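Local coordinates for protein 3-dehydroquinate dehydratase (Aquifex aeolicus, PDB 2EGZ) that probably catalyses the cis-dehydration of 3-dehydroquinate to 3-dehydroshikimate through a Schiff-base intermediate, the third step of the chorismate pathway, at residues F12-L16 with E48-L54. Numbering follows the deposited sequence.
Sequences FSENL and EVHSQGL
In this type I dehydroquinase, a TIM barrel, two successive outer helices meet over strand 26-30: 12-16 is the first turn of helix 12-22, and 48-54 holds the last turn of helix 39-51 and the turn leading to strand 55-59. The closest CA pairs are S13 with E48 (7.9 Å) and L16 with V49 (6.9 Å). F12 (chi1 t) is directed toward 48-54, its broad apolar ring suiting a buried place against L7 and V49; at the ring edge F12 CZ lies 3.8 Å from V49 CG2 and F12 CD2 3.8 Å from E48 OE1. At the exposed margin a small hydroxyl suits S13, whose OG donates a hydrogen bond to E48 OE2 (2.6 Å), E48 stretching across with chi1 and chi2 both t. L16 N bonds F12 O (2.8 Å), and branched L16 (chi1 t, chi2 p) fills the gap between the helices: L16 CD2 sits 3.4 Å from E48 O and 3.7 Å from V49 CA, while CD1 reaches V49 and L54. V49 and L16 both rest on V27. A Schellman motif (G53 N to H50 O 2.9 Å, L54 N to V49 O 3.3 Å) ends the facing helix; G53's positive phi would jam a CB against the preceding carbonyl. L54 CD2 then comes 4.5 Å from L16 CD1.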
ATOM      1  N   PHE B  12      -0.328  29.992   9.536  1.00 30.63           N
ATOM      2  CA  PHE B  12      -0.401  29.098  10.687  1.00 30.64           C
ATOM      3  C   PHE B  12      -0.818  29.726  12.013  1.00 29.37           C
ATOM      4  O   PHE B  12      -1.812  29.311  12.619  1.00 28.26           O
ATOM      5  CB  PHE B  12       0.935  28.392  10.886  1.00 30.16           C
ATOM      6  CG  PHE B  12       0.858  27.239  11.835  1.00 32.20           C
ATOM      7  CD1 PHE B  12       0.180  26.079  11.474  1.00 31.88           C
ATOM      8  CD2 PHE B  12       1.405  27.327  13.106  1.00 31.46           C
ATOM      9  CE1 PHE B  12       0.051  25.024  12.366  1.00 33.00           C
ATOM     10  CE2 PHE B  12       1.281  26.275  14.009  1.00 32.61           C
ATOM     11  CZ  PHE B  12       0.602  25.123  13.638  1.00 31.52           C
ATOM     12  N   SER B  13      -0.057  30.714  12.470  1.00 27.11           N
ATOM     13  CA  SER B  13      -0.351  31.363  13.738  1.00 26.88           C
ATOM     14  C   SER B  13      -1.797  31.820  13.889  1.00 25.91           C
ATOM     15  O   SER B  13      -2.400  31.630  14.945  1.00 23.94           O
ATOM     16  CB  SER B  13       0.600  32.538  13.957  1.00 27.56           C
ATOM     17  OG  SER B  13       1.927  32.073  14.126  1.00 26.95           O
ATOM     18  N   GLU B  14      -2.355  32.418  12.842  1.00 26.06           N
ATOM     19  CA  GLU B  14      -3.734  32.883  12.905  1.00 27.03           C
ATOM     20  C   GLU B  14      -4.731  31.725  12.840  1.00 25.14           C
ATOM     21  O   GLU B  14      -5.785  31.781  13.470  1.00 24.99           O
ATOM     22  CB  GLU B  14      -4.023  33.872  11.774  1.00 30.99           C
ATOM     23  CG  GLU B  14      -3.715  33.331  10.393  1.00 35.87           C
ATOM     24  CD  GLU B  14      -4.717  33.789   9.353  1.00 39.72           C
ATOM     25  OE1 GLU B  14      -5.914  33.455   9.499  1.00 43.44           O
ATOM     26  OE2 GLU B  14      -4.313  34.478   8.394  1.00 39.89           O
ATOM     27  N   ASN B  15      -4.405  30.685  12.074  1.00 23.98           N
ATOM     28  CA  ASN B  15      -5.293  29.529  11.959  1.00 24.00           C
ATOM     29  C   ASN B  15      -5.318  28.779  13.281  1.00 22.73           C
ATOM     30  O   ASN B  15      -6.350  28.248  13.687  1.00 24.14           O
ATOM     31  CB  ASN B  15      -4.840  28.587  10.838  1.00 24.22           C
ATOM     32  CG  ASN B  15      -5.134  29.141   9.457  1.00 24.39           C
ATOM     33  OD1 ASN B  15      -6.141  29.821   9.253  1.00 24.77           O
ATOM     34  ND2 ASN B  15      -4.267  28.838   8.498  1.00 25.51           N
ATOM     35  N   LEU B  16      -4.170  28.736  13.946  1.00 21.96           N
ATOM     36  CA  LEU B  16      -4.063  28.076  15.238  1.00 21.18           C
ATOM     37  C   LEU B  16      -4.931  28.852  16.224  1.00 21.01           C
ATOM     38  O   LEU B  16      -5.683  28.266  17.004  1.00 20.69           O
ATOM     39  CB  LEU B  16      -2.602  28.064  15.702  1.00 21.43           C
ATOM     40  CG  LEU B  16      -2.298  27.550  17.114  1.00 21.74           C
ATOM     41  CD1 LEU B  16      -2.893  26.155  17.316  1.00 19.12           C
ATOM     42  CD2 LEU B  16      -0.791  27.528  17.318  1.00 20.74           C
ATOM     43  N   GLU B  48       4.349  25.774  19.135  1.00 17.78           N
ATOM     44  CA  GLU B  48       3.398  26.875  19.090  1.00 17.51           C
ATOM     45  C   GLU B  48       1.992  26.372  19.417  1.00 16.04           C
ATOM     46  O   GLU B  48       1.198  27.070  20.045  1.00 15.56           O
ATOM     47  CB  GLU B  48       3.407  27.541  17.709  1.00 20.43           C
ATOM     48  CG  GLU B  48       2.918  28.984  17.732  1.00 24.30           C
ATOM     49  CD  GLU B  48       2.777  29.592  16.349  1.00 25.94           C
ATOM     50  OE1 GLU B  48       3.616  29.298  15.473  1.00 26.01           O
ATOM     51  OE2 GLU B  48       1.830  30.380  16.144  1.00 28.26           O
ATOM     52  N   VAL B  49       1.678  25.159  18.980  1.00 15.33           N
ATOM     53  CA  VAL B  49       0.367  24.589  19.261  1.00 12.86           C
ATOM     54  C   VAL B  49       0.251  24.367  20.758  1.00 12.01           C
ATOM     55  O   VAL B  49      -0.758  24.705  21.375  1.00 12.24           O
ATOM     56  CB  VAL B  49       0.176  23.244  18.545  1.00 12.27           C
ATOM     57  CG1 VAL B  49      -1.167  22.648  18.913  1.00 11.71           C
ATOM     58  CG2 VAL B  49       0.270  23.455  17.046  1.00 11.81           C
ATOM     59  N   HIS B  50       1.297  23.797  21.340  1.00 13.02           N
ATOM     60  CA  HIS B  50       1.315  23.539  22.774  1.00 13.57           C
ATOM     61  C   HIS B  50       1.240  24.848  23.550  1.00 14.71           C
ATOM     62  O   HIS B  50       0.624  24.912  24.617  1.00 13.66           O
ATOM     63  CB  HIS B  50       2.582  22.776  23.150  1.00 13.64           C
ATOM     64  CG  HIS B  50       2.561  21.336  22.743  1.00 14.89           C
ATOM     65  ND1 HIS B  50       3.707  20.625  22.466  1.00 16.70           N
ATOM     66  CD2 HIS B  50       1.534  20.464  22.604  1.00 16.81           C
ATOM     67  CE1 HIS B  50       3.388  19.377  22.174  1.00 18.83           C
ATOM     68  NE2 HIS B  50       2.076  19.251  22.251  1.00 16.76           N
ATOM     69  N   SER B  51       1.856  25.896  23.011  1.00 15.39           N
ATOM     70  CA  SER B  51       1.844  27.200  23.673  1.00 16.83           C
ATOM     71  C   SER B  51       0.429  27.741  23.800  1.00 16.34           C
ATOM     72  O   SER B  51       0.144  28.564  24.674  1.00 16.64           O
ATOM     73  CB  SER B  51       2.709  28.200  22.900  1.00 19.62           C
ATOM     74  OG  SER B  51       4.074  27.813  22.932  1.00 24.79           O
ATOM     75  N   GLN B  52      -0.457  27.276  22.924  1.00 17.22           N
ATOM     76  CA  GLN B  52      -1.854  27.707  22.929  1.00 18.17           C
ATOM     77  C   GLN B  52      -2.725  26.756  23.737  1.00 17.24           C
ATOM     78  O   GLN B  52      -3.949  26.907  23.783  1.00 17.75           O
ATOM     79  CB  GLN B  52      -2.386  27.796  21.497  1.00 20.16           C
ATOM     80  CG  GLN B  52      -1.753  28.902  20.676  1.00 22.71           C
ATOM     81  CD  GLN B  52      -2.173  30.282  21.136  1.00 24.47           C
ATOM     82  OE1 GLN B  52      -1.609  31.288  20.707  1.00 29.83           O
ATOM     83  NE2 GLN B  52      -3.172  30.341  22.008  1.00 23.07           N
ATOM     84  N   GLY B  53      -2.087  25.763  24.351  1.00 14.81           N
ATOM     85  CA  GLY B  53      -2.805  24.806  25.174  1.00 15.94           C
ATOM     86  C   GLY B  53      -3.481  23.652  24.455  1.00 15.93           C
ATOM     87  O   GLY B  53      -4.306  22.958  25.049  1.00 16.55           O
ATOM     88  N   LEU B  54      -3.141  23.434  23.191  1.00 15.45           N
ATOM     89  CA  LEU B  54      -3.743  22.337  22.432  1.00 13.88           C
ATOM     90  C   LEU B  54      -2.776  21.184  22.238  1.00 13.48           C
ATOM     91  O   LEU B  54      -1.563  21.366  22.324  1.00 13.50           O
ATOM     92  CB  LEU B  54      -4.215  22.827  21.062  1.00 15.04           C
ATOM     93  CG  LEU B  54      -5.625  23.423  21.015  1.00 18.79           C
ATOM     94  CD1 LEU B  54      -5.711  24.633  21.938  1.00 20.59           C
ATOM     95  CD2 LEU B  54      -5.972  23.797  19.579  1.00 17.67           C
TER